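Local coordinates for inositol monophosphatase family protein (Staphylococcus aureus subsp. aureus MSSA476, PDB 4I3Y) that probably hydrolyses inositol monophosphates to free inositol and phosphate with the help of magnesium ions, a reaction inhibited by lithium, at residues A[70-75]-A[85-90]; A[11-16]-A[136-141]; A[48-53]-A[101-106]; A[28-33]-A[54-59]; A[176-181]-A[259-264]. One frame throughout, in Å; residues are numbered along the deposited sequence.

Contact 1: residues A[70-75]-A[85-90]; sequences EHQLLA and NEINHL
Both His71 and His89 carry CG opposite the carbonyl carbon and next to the backbone N (chi1 -72° and -59°), and this turns the two imidazoles onto one another just before the strands pair. They form an offset stack with centroids 4.3 Å apart and planes only 1° from parallel. The slide is large enough that His89 CB, not its ring, sits over the middle of the His71 ring, 3.4 Å from the ring centroid, in a CH-pi contact. In return, His71 NE2 lies 3.4 Å from His89 CG, toward the rim of that ring. Polar partners nearby help to fix the rotation of both rings: His71 ND1 is hydrogen-bonded to Trp91 NE1, and His89 ND1 to Tyr115 OH. The Tyr115 ring also meets His71, nearly parallel to it.

One residue on, the backbones pair. Gln72 N donates to His89 O at 2.9 Å, almost straight, and Leu90 CA approaches Gln72 O at 3.6 Å in a CA-H...O contact. Leu90 CD1 reaches over the strand to the same Gln72 O (3.4 Å) and to Leu74 CB (4.1 Å). Leu73 points away and packs on helix 51-67.

The pairing of Gln72 with Leu90 is a parallel bridge that joins edge strand 72-75 to strand 89-97 in the mixed sheet of the inositol monophosphatase fold. Both strands run on toward the magnesium site, which includes Glu76, Asp94 and Ile96.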
# COMPACT_ATOMS: atom_id res chain seq x y z
N GLU A 70 -22.83 2.27 30.66
CA GLU A 70 -21.76 2.19 31.68
C GLU A 70 -20.40 2.28 31.03
O GLU A 70 -19.40 2.56 31.69
CB GLU A 70 -21.76 0.83 32.44
CG GLU A 70 -23.05 0.45 33.12
CD GLU A 70 -23.59 1.60 33.94
OE1 GLU A 70 -24.59 2.21 33.51
OE2 GLU A 70 -22.98 1.91 35.00
N HIS A 71 -20.34 1.94 29.75
CA HIS A 71 -19.04 1.70 29.10
C HIS A 71 -18.30 3.04 28.90
O HIS A 71 -18.91 4.03 28.61
CB HIS A 71 -19.21 0.89 27.80
CG HIS A 71 -19.56 -0.54 28.03
ND1 HIS A 71 -19.11 -1.58 27.23
CD2 HIS A 71 -20.32 -1.12 28.99
CE1 HIS A 71 -19.54 -2.73 27.71
NE2 HIS A 71 -20.29 -2.48 28.77
N GLN A 72 -16.99 3.06 29.10
CA GLN A 72 -16.27 4.33 28.85
C GLN A 72 -15.48 4.35 27.48
O GLN A 72 -15.11 3.30 26.98
CB GLN A 72 -15.39 4.64 30.04
CG GLN A 72 -16.11 5.52 31.06
CD GLN A 72 -15.11 6.11 32.04
OE1 GLN A 72 -14.45 5.35 32.76
NE2 GLN A 72 -14.92 7.46 32.01
N LEU A 73 -15.25 5.54 26.92
CA LEU A 73 -14.58 5.70 25.62
C LEU A 73 -13.24 6.48 25.71
O LEU A 73 -13.21 7.68 26.11
CB LEU A 73 -15.53 6.35 24.59
CG LEU A 73 -14.96 6.66 23.20
CD1 LEU A 73 -14.62 5.33 22.49
CD2 LEU A 73 -15.96 7.42 22.40
N LEU A 74 -12.15 5.80 25.39
CA LEU A 74 -10.87 6.49 25.15
C LEU A 74 -10.69 6.68 23.63
O LEU A 74 -10.59 5.69 22.92
CB LEU A 74 -9.73 5.68 25.76
CG LEU A 74 -8.23 6.05 25.56
CD1 LEU A 74 -8.05 7.51 25.67
CD2 LEU A 74 -7.33 5.35 26.56
N ALA A 75 -10.69 7.92 23.12
CA ALA A 75 -10.68 8.11 21.66
C ALA A 75 -9.88 9.31 21.21
O ALA A 75 -9.78 10.36 21.94
CB ALA A 75 -12.10 8.21 21.11
N ASN A 85 -6.98 4.04 35.48
CA ASN A 85 -6.42 2.71 35.69
C ASN A 85 -7.48 1.62 35.95
O ASN A 85 -7.28 0.47 35.59
CB ASN A 85 -5.43 2.77 36.89
N GLU A 86 -8.57 1.98 36.62
CA GLU A 86 -9.53 1.00 37.13
C GLU A 86 -10.87 1.22 36.44
O GLU A 86 -11.84 1.61 37.07
CB GLU A 86 -9.65 1.10 38.67
N ILE A 87 -10.90 0.99 35.14
CA ILE A 87 -12.14 1.09 34.34
C ILE A 87 -12.64 -0.32 33.91
O ILE A 87 -11.88 -1.10 33.34
CB ILE A 87 -11.97 2.09 33.17
CG1 ILE A 87 -13.28 2.28 32.42
CG2 ILE A 87 -10.77 1.71 32.28
CD1 ILE A 87 -14.37 2.91 33.25
N ASN A 88 -13.89 -0.65 34.25
CA ASN A 88 -14.36 -2.03 34.08
C ASN A 88 -14.58 -2.38 32.60
O ASN A 88 -14.08 -3.39 32.09
CB ASN A 88 -15.62 -2.33 34.95
CG ASN A 88 -15.25 -2.73 36.38
OD1 ASN A 88 -15.89 -2.33 37.34
ND2 ASN A 88 -14.19 -3.52 36.53
N HIS A 89 -15.31 -1.49 31.94
CA HIS A 89 -15.70 -1.62 30.52
C HIS A 89 -15.14 -0.46 29.72
O HIS A 89 -15.61 0.66 29.82
CB HIS A 89 -17.24 -1.68 30.38
CG HIS A 89 -17.85 -2.82 31.13
ND1 HIS A 89 -17.66 -4.14 30.75
CD2 HIS A 89 -18.61 -2.86 32.25
CE1 HIS A 89 -18.31 -4.93 31.59
NE2 HIS A 89 -18.89 -4.18 32.50
N LEU A 90 -14.12 -0.73 28.92
CA LEU A 90 -13.48 0.36 28.19
C LEU A 90 -13.33 0.07 26.70
O LEU A 90 -12.80 -0.99 26.32
CB LEU A 90 -12.09 0.57 28.72
CG LEU A 90 -11.33 1.67 27.96
CD1 LEU A 90 -11.90 3.07 28.03
CD2 LEU A 90 -9.88 1.62 28.38

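Contact 2: residues A[11-16]-A[136-141]; sequences TLQQID and KAIRGE
Helix 12-16 and strand 136-138 run nearly antiparallel, their N-to-C directions 162° apart and their axes 10.3 Å at closest approach, with Leu12 and Asp16 turned toward Ile138 and Lys136. The main link is a salt bridge. Asp16 has its CG trans to the backbone N (chi1 -176°), which swings the carboxylate across to the strand, and Lys136 NZ donates to the syn lone pair of OD2 at 2.7 Å. The lysine chain, extended beyond CG, crosses the aspartate at about a right angle.

Asp16 OD2 has a second donor, a water at 2.6 Å, which also donates to Glu141 OE2 at 3.1 Å. The water thereby joins two acidic groups whose nearest oxygens, Asp16 OD2 and Glu141 OE2, are 4.9 Å apart; the lysine probably eases their repulsion. The other aspartate oxygen, OD1, is hydrogen-bonded to Tyr125 OH, so the buried carboxylate is held through both oxygens.

Ile138 packs beside the charges, its CD1 3.7 Å from Asp16 OD2; the apolar contact is Leu12 CD1 to Ile138 CG2 at 4.3 Å. The helix begins here, with Thr11 OG1 accepting from Gln14 N (2.8 Å) as an N-cap.

Ile15 packs on Leu123 of the adjacent strand 120-128, while Ala137 turns away from helix 12-35 to meet Leu221 and Phe222 of helix 219-225; strand 133-138 thus has a helix on each side.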
# COMPACT_ATOMS: atom_id res chain seq x y z
N THR A 11 -23.66 -11.72 25.86
CA THR A 11 -22.54 -12.53 25.52
C THR A 11 -21.50 -11.71 24.71
O THR A 11 -21.83 -10.69 24.11
CB THR A 11 -23.00 -13.77 24.73
OG1 THR A 11 -23.33 -13.41 23.38
CG2 THR A 11 -24.13 -14.63 25.49
N LEU A 12 -20.27 -12.18 24.62
CA LEU A 12 -19.34 -11.53 23.66
C LEU A 12 -19.90 -11.52 22.23
O LEU A 12 -19.76 -10.54 21.51
CB LEU A 12 -17.93 -12.18 23.68
CG LEU A 12 -16.96 -11.52 24.67
CD1 LEU A 12 -15.56 -11.96 24.30
CD2 LEU A 12 -17.01 -10.00 24.75
N GLN A 13 -20.52 -12.63 21.82
CA GLN A 13 -21.07 -12.68 20.47
C GLN A 13 -22.18 -11.73 20.26
O GLN A 13 -22.28 -11.10 19.17
CB GLN A 13 -21.35 -14.13 19.91
CG GLN A 13 -21.17 -15.30 20.84
CD GLN A 13 -19.80 -15.49 21.51
OE1 GLN A 13 -18.72 -15.54 20.87
NE2 GLN A 13 -19.85 -15.66 22.82
N GLN A 14 -23.00 -11.51 21.30
CA GLN A 14 -24.01 -10.43 21.16
C GLN A 14 -23.39 -9.05 21.06
O GLN A 14 -23.86 -8.16 20.33
CB GLN A 14 -24.97 -10.41 22.33
CG GLN A 14 -25.84 -11.67 22.38
CD GLN A 14 -26.71 -11.68 23.62
OE1 GLN A 14 -27.92 -11.87 23.51
NE2 GLN A 14 -26.12 -11.49 24.79
N ILE A 15 -22.34 -8.84 21.82
CA ILE A 15 -21.67 -7.55 21.67
C ILE A 15 -21.06 -7.49 20.24
O ILE A 15 -21.23 -6.49 19.52
CB ILE A 15 -20.62 -7.31 22.76
CG1 ILE A 15 -21.24 -7.51 24.20
CG2 ILE A 15 -19.97 -5.96 22.51
CD1 ILE A 15 -20.23 -7.53 25.37
N ASP A 16 -20.35 -8.54 19.86
CA ASP A 16 -19.73 -8.53 18.51
C ASP A 16 -20.76 -8.24 17.41
O ASP A 16 -20.49 -7.43 16.48
CB ASP A 16 -19.00 -9.84 18.23
CG ASP A 16 -18.28 -9.81 16.90
OD1 ASP A 16 -17.42 -8.93 16.67
OD2 ASP A 16 -18.60 -10.69 16.10
N LYS A 136 -11.68 -8.64 12.46
CA LYS A 136 -12.13 -8.66 13.87
C LYS A 136 -11.48 -9.79 14.62
O LYS A 136 -11.11 -10.80 14.02
CB LYS A 136 -13.66 -8.76 13.96
CG LYS A 136 -14.22 -10.09 13.47
CD LYS A 136 -15.75 -10.12 13.68
CE LYS A 136 -16.32 -11.53 13.41
NZ LYS A 136 -17.79 -11.46 13.62
N ALA A 137 -11.31 -9.57 15.93
CA ALA A 137 -10.78 -10.55 16.86
C ALA A 137 -11.76 -10.67 18.04
O ALA A 137 -12.21 -9.65 18.60
CB ALA A 137 -9.42 -10.11 17.33
N ILE A 138 -12.12 -11.92 18.38
CA ILE A 138 -13.05 -12.21 19.48
C ILE A 138 -12.49 -13.29 20.36
O ILE A 138 -12.24 -14.40 19.89
CB ILE A 138 -14.41 -12.74 18.98
CG1 ILE A 138 -15.13 -11.67 18.18
CG2 ILE A 138 -15.24 -13.28 20.18
CD1 ILE A 138 -15.17 -12.00 16.73
N ARG A 139 -12.28 -12.94 21.64
CA ARG A 139 -11.64 -13.86 22.60
C ARG A 139 -12.51 -15.11 22.70
O ARG A 139 -13.67 -14.99 22.98
CB ARG A 139 -11.50 -13.15 23.95
CG ARG A 139 -10.86 -13.90 25.12
CD ARG A 139 -10.19 -12.82 26.02
NE ARG A 139 -8.87 -13.35 26.15
CZ ARG A 139 -7.70 -12.82 25.94
NH1 ARG A 139 -7.41 -11.54 25.75
NH2 ARG A 139 -6.74 -13.68 26.08
N GLY A 140 -11.95 -16.28 22.44
CA GLY A 140 -12.72 -17.53 22.52
C GLY A 140 -13.14 -18.04 21.14
O GLY A 140 -13.22 -19.24 20.93
N GLU A 141 -13.35 -17.14 20.18
CA GLU A 141 -13.76 -17.51 18.82
C GLU A 141 -12.62 -17.48 17.78
O GLU A 141 -12.55 -18.36 16.95
CB GLU A 141 -14.81 -16.53 18.33
CG GLU A 141 -16.25 -16.97 18.31
CD GLU A 141 -17.12 -15.95 17.56
OE1 GLU A 141 -17.25 -16.09 16.32
OE2 GLU A 141 -17.68 -15.00 18.18
O HOH W 1 -19.66 -12.90 17.10

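Contact 3: residues A[48-53]-A[101-106]; sequences LVTNVD and NLVKQQ
Asp53 OD1 is gripped twice by Thr50: the hydroxyl OG1 donates to it at 2.6 Å, close to the C-O axis, and the backbone N donates at 2.8 Å from well above the carboxylate plane (58° out of it). The bond from Thr50 N back to Asp53 marks the two residues as the capping box at the start of helix 51-67; a weak bond from Val52 N to Thr50 OG1 adds to the cap. The other oxygen, OD2, is hydrogen-bonded to Thr99 OG1, and the Asp53 side chain lies about 4 Å from a bound magnesium ion, so the box helps to fix a carboxylate beside the metal site.

Helix 101-105 covers this turn with two side chains. Leu102 sends a single methyl, CD2, against it, 3.8 Å from both Thr50 OG1 and Val52 CB. Val103 CG2 slides past Thr50 CG2 at 3.6 Å and meets Leu48 CD2 at 4.0 Å.

Strand 48-50 runs across the helix at 80°. Ile96 of strand 89-97 meets Val52, Asp53 and Leu102, and Ile34 of helix 12-35 meets Leu102, while Lys104 makes a cation-pi contact with Phe183 of the second subunit.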
# COMPACT_ATOMS: atom_id res chain seq x y z
N LEU A 48 -3.43 16.04 10.78
CA LEU A 48 -4.79 16.37 10.24
C LEU A 48 -5.97 15.71 10.99
O LEU A 48 -5.82 14.64 11.56
CB LEU A 48 -4.85 15.92 8.78
CG LEU A 48 -4.47 16.91 7.70
CD1 LEU A 48 -3.46 17.93 8.16
CD2 LEU A 48 -4.09 16.25 6.37
N VAL A 49 -7.13 16.36 10.95
CA VAL A 49 -8.40 15.78 11.43
C VAL A 49 -9.51 16.28 10.53
O VAL A 49 -9.47 17.43 10.06
CB VAL A 49 -8.71 16.04 12.97
CG1 VAL A 49 -8.79 17.54 13.34
CG2 VAL A 49 -10.02 15.38 13.35
N THR A 50 -10.44 15.40 10.17
CA THR A 50 -11.51 15.86 9.29
C THR A 50 -12.88 15.65 9.95
O THR A 50 -12.98 15.11 11.04
CB THR A 50 -11.53 15.08 7.95
OG1 THR A 50 -11.96 13.73 8.18
CG2 THR A 50 -10.11 15.13 7.28
N ASN A 51 -13.90 16.09 9.24
CA ASN A 51 -15.27 15.90 9.63
C ASN A 51 -15.59 14.42 9.61
O ASN A 51 -16.45 13.98 10.36
CB ASN A 51 -16.17 16.62 8.65
CG ASN A 51 -16.13 15.99 7.28
OD1 ASN A 51 -17.14 15.46 6.81
ND2 ASN A 51 -14.96 16.03 6.63
N VAL A 52 -14.88 13.65 8.77
CA VAL A 52 -15.08 12.20 8.76
C VAL A 52 -14.63 11.60 10.11
O VAL A 52 -15.39 10.84 10.76
CB VAL A 52 -14.34 11.52 7.60
CG1 VAL A 52 -14.51 9.99 7.64
CG2 VAL A 52 -14.75 12.12 6.23
N ASP A 53 -13.40 11.91 10.53
CA ASP A 53 -12.92 11.47 11.84
C ASP A 53 -13.94 11.87 12.93
O ASP A 53 -14.35 11.04 13.73
CB ASP A 53 -11.56 12.12 12.23
CG ASP A 53 -10.47 11.98 11.17
OD1 ASP A 53 -10.60 12.58 10.05
OD2 ASP A 53 -9.46 11.26 11.48
N ASN A 101 -3.78 9.53 4.74
CA ASN A 101 -4.15 8.75 3.56
C ASN A 101 -5.60 9.01 3.18
O ASN A 101 -5.91 9.07 2.00
CB ASN A 101 -4.00 7.24 3.83
CG ASN A 101 -2.57 6.80 3.81
OD1 ASN A 101 -1.68 7.53 3.33
ND2 ASN A 101 -2.32 5.63 4.35
N LEU A 102 -6.49 9.11 4.16
CA LEU A 102 -7.89 9.55 3.81
C LEU A 102 -7.93 10.83 2.99
O LEU A 102 -8.61 10.90 1.95
CB LEU A 102 -8.75 9.69 5.10
CG LEU A 102 -10.10 10.40 4.94
CD1 LEU A 102 -10.95 9.65 3.96
CD2 LEU A 102 -10.85 10.64 6.24
N VAL A 103 -7.20 11.86 3.45
CA VAL A 103 -7.24 13.19 2.85
C VAL A 103 -6.57 13.17 1.50
O VAL A 103 -7.13 13.66 0.51
CB VAL A 103 -6.57 14.27 3.79
CG1 VAL A 103 -6.33 15.60 3.09
CG2 VAL A 103 -7.39 14.52 5.05
N LYS A 104 -5.33 12.64 1.45
CA LYS A 104 -4.55 12.63 0.19
C LYS A 104 -5.01 11.56 -0.81
O LYS A 104 -4.85 11.73 -2.01
CB LYS A 104 -3.04 12.46 0.47
CG LYS A 104 -2.44 13.57 1.32
CD LYS A 104 -2.55 14.95 0.65
CE LYS A 104 -2.28 16.09 1.67
NZ LYS A 104 -2.17 17.42 0.98
N GLN A 105 -5.56 10.44 -0.34
CA GLN A 105 -5.75 9.35 -1.26
C GLN A 105 -7.15 8.76 -1.28
O GLN A 105 -7.49 7.99 -2.22
CB GLN A 105 -4.77 8.21 -0.95
CG GLN A 105 -3.26 8.59 -0.84
CD GLN A 105 -2.43 7.29 -0.85
OE1 GLN A 105 -1.82 6.88 0.19
NE2 GLN A 105 -2.49 6.57 -1.97
N GLN A 106 -7.92 9.02 -0.22
CA GLN A 106 -9.19 8.30 -0.02
C GLN A 106 -9.03 6.79 -0.10
O GLN A 106 -9.91 6.08 -0.56
CB GLN A 106 -10.27 8.78 -0.98
CG GLN A 106 -10.81 10.11 -0.55
CD GLN A 106 -10.79 11.09 -1.66
OE1 GLN A 106 -9.86 11.10 -2.50
NE2 GLN A 106 -11.82 11.97 -1.68

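Contact 4: residues A[28-33]-A[54-59]; sequences NVIPQL and KQIQQQ
Leu33 of helix 12-35 packs on Gln55 of helix 51-67, which runs roughly antiparallel to it, in the helical layer that flanks the sheet of this alpha/beta phosphatase fold. Its CB already touches helix 51-67, at Val52. With CG opposite the carbonyl carbon (chi1 -56°), the branch is carried toward the Gln55 stem. There Leu33 CD1 lies 4.0 Å from Gln55 CB and grazes Ile56, and Leu33 CD2 goes further out, to Gln55 CG at 3.7 Å. The two side chains cross at about a right angle; both methyls rest against Gln55 CB, and CD2 alone reaches on to CG.

The short axes are 11.2 Å apart and their N-to-C directions differ by 150°, a spacing that leaves side chains alone to make the contact. One turn back along helix 12-35, Val29 runs antiparallel to the extended Gln59: its CG1 is 3.8 Å from Gln59 OE1, and Gln59 NE2 meets both valine methyls at the partly exposed side. Pro31, which has no N-H to give, accompanies a kink in this helix, and the bond from Leu33 N to Val29 O is weak at 3.4 Å.

On the buried side, Ile56 continues inward onto Met93, Pro95 and Ile96 of strand 89-97, and Ile30 covers it from the other helix. The two isoleucines meet obliquely at their ends, Ile30 CD1 lying 3.9 Å from Ile56 CD1.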
# COMPACT_ATOMS: atom_id res chain seq x y z
N ASN A 28 -22.94 3.37 4.81
CA ASN A 28 -24.02 4.23 4.33
C ASN A 28 -23.70 5.70 4.61
O ASN A 28 -24.10 6.58 3.87
CB ASN A 28 -25.33 3.83 4.99
CG ASN A 28 -25.74 2.41 4.63
OD1 ASN A 28 -25.50 1.95 3.55
ND2 ASN A 28 -26.31 1.72 5.55
N VAL A 29 -22.92 5.95 5.66
CA VAL A 29 -22.65 7.32 6.14
C VAL A 29 -21.40 7.94 5.48
O VAL A 29 -21.37 9.12 5.17
CB VAL A 29 -22.42 7.29 7.68
CG1 VAL A 29 -22.26 8.69 8.26
CG2 VAL A 29 -23.53 6.51 8.41
N ILE A 30 -20.33 7.16 5.33
CA ILE A 30 -19.04 7.73 4.91
C ILE A 30 -18.97 8.39 3.51
O ILE A 30 -18.25 9.38 3.35
CB ILE A 30 -17.88 6.71 5.04
CG1 ILE A 30 -17.62 6.49 6.52
CG2 ILE A 30 -16.61 7.29 4.54
CD1 ILE A 30 -16.96 5.15 6.81
N PRO A 31 -19.68 7.84 2.50
CA PRO A 31 -19.52 8.46 1.15
C PRO A 31 -19.92 9.93 1.20
O PRO A 31 -19.25 10.79 0.63
CB PRO A 31 -20.46 7.63 0.27
CG PRO A 31 -20.50 6.31 0.96
CD PRO A 31 -20.43 6.58 2.43
N GLN A 32 -20.97 10.21 1.96
CA GLN A 32 -21.42 11.59 2.17
C GLN A 32 -20.38 12.48 2.90
O GLN A 32 -20.02 13.58 2.43
CB GLN A 32 -22.80 11.60 2.87
CG GLN A 32 -23.45 12.98 2.97
CD GLN A 32 -23.68 13.58 1.60
OE1 GLN A 32 -24.41 13.02 0.77
NE2 GLN A 32 -23.03 14.71 1.34
N LEU A 33 -19.91 12.00 4.05
CA LEU A 33 -18.85 12.72 4.78
C LEU A 33 -17.64 13.06 3.85
O LEU A 33 -17.09 14.18 3.88
CB LEU A 33 -18.40 11.92 6.02
CG LEU A 33 -19.54 11.56 7.02
CD1 LEU A 33 -19.08 10.54 8.08
CD2 LEU A 33 -20.14 12.80 7.69
N LYS A 54 -14.28 13.16 12.99
CA LYS A 54 -15.16 13.72 14.06
C LYS A 54 -16.57 13.13 14.11
O LYS A 54 -17.02 12.68 15.20
CB LYS A 54 -15.22 15.22 13.94
CG LYS A 54 -13.86 15.91 14.14
CD LYS A 54 -14.08 17.42 14.22
CE LYS A 54 -12.97 18.15 14.94
NZ LYS A 54 -12.06 18.73 13.90
N GLN A 55 -17.23 13.02 12.96
CA GLN A 55 -18.55 12.34 12.90
C GLN A 55 -18.57 10.84 13.27
O GLN A 55 -19.44 10.38 14.05
CB GLN A 55 -19.17 12.48 11.52
CG GLN A 55 -19.69 13.87 11.24
CD GLN A 55 -20.78 14.26 12.24
OE1 GLN A 55 -20.61 15.22 13.02
NE2 GLN A 55 -21.86 13.48 12.28
N ILE A 56 -17.62 10.07 12.72
CA ILE A 56 -17.52 8.65 13.08
C ILE A 56 -17.34 8.49 14.58
O ILE A 56 -18.01 7.66 15.21
CB ILE A 56 -16.40 7.96 12.31
CG1 ILE A 56 -16.82 7.81 10.83
CG2 ILE A 56 -15.99 6.67 12.99
CD1 ILE A 56 -15.79 7.09 9.97
N GLN A 57 -16.48 9.34 15.19
CA GLN A 57 -16.26 9.23 16.62
C GLN A 57 -17.53 9.53 17.42
O GLN A 57 -17.90 8.85 18.37
CB GLN A 57 -15.17 10.19 17.10
CG GLN A 57 -14.85 9.91 18.57
CD GLN A 57 -13.55 10.59 19.03
OE1 GLN A 57 -13.59 11.44 19.91
NE2 GLN A 57 -12.44 10.22 18.47
N GLN A 58 -18.18 10.60 17.04
CA GLN A 58 -19.33 11.01 17.78
C GLN A 58 -20.55 10.09 17.56
O GLN A 58 -21.30 9.79 18.51
CB GLN A 58 -19.56 12.48 17.54
CG GLN A 58 -20.24 12.85 16.29
CD GLN A 58 -21.41 13.71 16.66
OE1 GLN A 58 -21.53 14.86 16.22
NE2 GLN A 58 -22.27 13.18 17.53
N GLN A 59 -20.68 9.54 16.35
CA GLN A 59 -21.64 8.46 16.20
C GLN A 59 -21.35 7.27 17.08
O GLN A 59 -22.29 6.68 17.60
CB GLN A 59 -21.88 8.09 14.76
CG GLN A 59 -22.50 9.26 14.03
CD GLN A 59 -22.63 9.02 12.55
OE1 GLN A 59 -22.75 9.97 11.76
NE2 GLN A 59 -22.65 7.75 12.16

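Contact 5: residues A[176-181]-A[259-264]; sequences QDLFDA and KILNAN
Ile260 fills the tight half of this contact, pressing both its branches into one helical turn of residues 177-181. Ile260 CG2, held trans to the backbone N while CG1 sits opposite the carbonyl carbon (chi1 -66°), lies 3.6 Å from Asp177 CB and 3.8 Å from Leu178 CD2. The longer branch goes the other way along the helix: Ile260 CD1 reaches Ala181 CB at 3.5 Å, the closest approach in the contact. Deeper still, Leu178 CD1 meets Leu261 CD2 at 4.1 Å, and Leu178 goes on to Phe165 and Met170.

Both helices follow strands of the five-stranded mixed sheet: helix 172-181 comes after strand 162-164, and helix 254-262 directly after strand 246-249. The contact thus joins two alpha segments of the C-terminal alpha/beta part of the fold.

Toward solvent the packing thins out. Asp177 has its CB against Ile260, but its OD2 stays 3.9 Å from Asn264 ND2, with the carboxylate and amide planes 63° apart. Asn264 itself is exposed, and the backbone bond from Ala263 N to Lys259 O nearby is weak (3.0 Å). On the far side of helix 172-181, Phe179 packs on Gln168 of the second subunit.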
# COMPACT_ATOMS: atom_id res chain seq x y z
N GLN A 176 18.86 2.39 7.37
CA GLN A 176 19.71 1.57 6.49
C GLN A 176 19.86 0.12 7.01
O GLN A 176 19.73 -0.87 6.24
CB GLN A 176 21.05 2.28 6.23
CG GLN A 176 21.93 1.64 5.12
CD GLN A 176 21.30 1.66 3.73
OE1 GLN A 176 20.91 0.62 3.21
NE2 GLN A 176 21.20 2.82 3.13
N ASP A 177 20.05 -0.05 8.32
CA ASP A 177 20.25 -1.39 8.85
C ASP A 177 19.00 -2.24 8.69
O ASP A 177 19.12 -3.46 8.44
CB ASP A 177 20.74 -1.41 10.30
CG ASP A 177 22.12 -0.77 10.46
OD1 ASP A 177 22.88 -0.77 9.46
OD2 ASP A 177 22.41 -0.25 11.58
N LEU A 178 17.83 -1.61 8.82
CA LEU A 178 16.55 -2.33 8.66
C LEU A 178 16.35 -2.72 7.18
O LEU A 178 15.94 -3.86 6.88
CB LEU A 178 15.40 -1.43 9.16
CG LEU A 178 15.35 -1.15 10.68
CD1 LEU A 178 14.40 0.01 11.00
CD2 LEU A 178 14.88 -2.40 11.38
N PHE A 179 16.59 -1.78 6.26
CA PHE A 179 16.69 -2.09 4.80
C PHE A 179 17.60 -3.31 4.49
O PHE A 179 17.18 -4.27 3.84
CB PHE A 179 17.26 -0.89 4.04
CG PHE A 179 16.29 0.32 3.90
CD1 PHE A 179 14.97 0.25 4.25
CD2 PHE A 179 16.77 1.52 3.36
CE1 PHE A 179 14.12 1.34 4.12
CE2 PHE A 179 15.95 2.62 3.20
CZ PHE A 179 14.59 2.53 3.58
N ASP A 180 18.87 -3.26 4.91
CA ASP A 180 19.81 -4.36 4.61
C ASP A 180 19.40 -5.73 5.17
O ASP A 180 19.64 -6.74 4.52
CB ASP A 180 21.23 -4.06 5.13
CG ASP A 180 21.83 -2.78 4.55
OD1 ASP A 180 21.37 -2.33 3.48
OD2 ASP A 180 22.74 -2.21 5.20
N ALA A 181 18.82 -5.77 6.37
CA ALA A 181 18.51 -7.05 7.00
C ALA A 181 17.17 -7.66 6.59
O ALA A 181 16.92 -8.80 6.91
CB ALA A 181 18.55 -6.90 8.50
N LYS A 259 16.81 -5.93 17.99
CA LYS A 259 18.25 -5.76 18.20
C LYS A 259 18.82 -4.72 17.19
O LYS A 259 19.59 -3.85 17.58
CB LYS A 259 18.98 -7.10 18.25
CG LYS A 259 19.46 -7.57 16.90
CD LYS A 259 20.94 -8.02 16.94
CE LYS A 259 21.19 -9.10 15.86
NZ LYS A 259 20.66 -8.66 14.54
N ILE A 260 18.39 -4.77 15.93
CA ILE A 260 18.72 -3.66 14.97
C ILE A 260 18.30 -2.26 15.47
O ILE A 260 19.03 -1.28 15.36
CB ILE A 260 18.13 -3.89 13.57
CG1 ILE A 260 18.77 -5.09 12.91
CG2 ILE A 260 18.40 -2.71 12.65
CD1 ILE A 260 17.97 -5.61 11.72
N LEU A 261 17.07 -2.14 15.97
CA LEU A 261 16.59 -0.84 16.42
C LEU A 261 17.44 -0.29 17.58
O LEU A 261 17.56 0.92 17.75
CB LEU A 261 15.11 -0.94 16.91
CG LEU A 261 14.02 -0.99 15.83
CD1 LEU A 261 12.70 -1.46 16.45
CD2 LEU A 261 13.87 0.33 15.09
N ASN A 262 17.91 -1.18 18.44
CA ASN A 262 18.53 -0.75 19.67
C ASN A 262 20.09 -0.67 19.54
O ASN A 262 20.76 -0.13 20.44
CB ASN A 262 18.08 -1.67 20.82
CG ASN A 262 16.61 -1.48 21.18
OD1 ASN A 262 16.13 -0.35 21.36
ND2 ASN A 262 15.87 -2.59 21.30
N ALA A 263 20.65 -1.19 18.44
CA ALA A 263 22.10 -1.18 18.17
C ALA A 263 22.62 0.21 18.09
O ALA A 263 21.86 1.14 17.80
CB ALA A 263 22.41 -1.91 16.85
N ASN A 264 23.93 0.36 18.32
CA ASN A 264 24.64 1.62 18.06
C ASN A 264 24.05 2.87 18.77
O ASN A 264 24.10 3.94 18.23
CB ASN A 264 24.74 1.89 16.55
CG ASN A 264 25.33 0.72 15.79
OD1 ASN A 264 26.30 0.09 16.24
ND2 ASN A 264 24.74 0.40 14.63

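Contacts 3 and 4 are neighbours, with centres 12 Å apart: both use helix 51-67, and Val52 CG2 of contact 3 touches Leu33 CB of contact 4 at 3.7 Å. Contact 4 also reaches contact 1, through Gln57 NE2 and Ala75 CB (3.3 Å). Contacts 3, 4 and 1 lie at increasing distance from the magnesium site: the Asp53 side chain is about 4 Å from a magnesium ion, that of Ile56 about 9 Å and that of Leu74 about 12 Å. Contact 2 shares helix 12-35 with contact 4 and the seven-stranded sheet with contact 1, its centre 18 Å from that of contact 1. Contact 5 lies apart, its centre 32 to 41 Å from the others; like contact 3, it touches the second subunit.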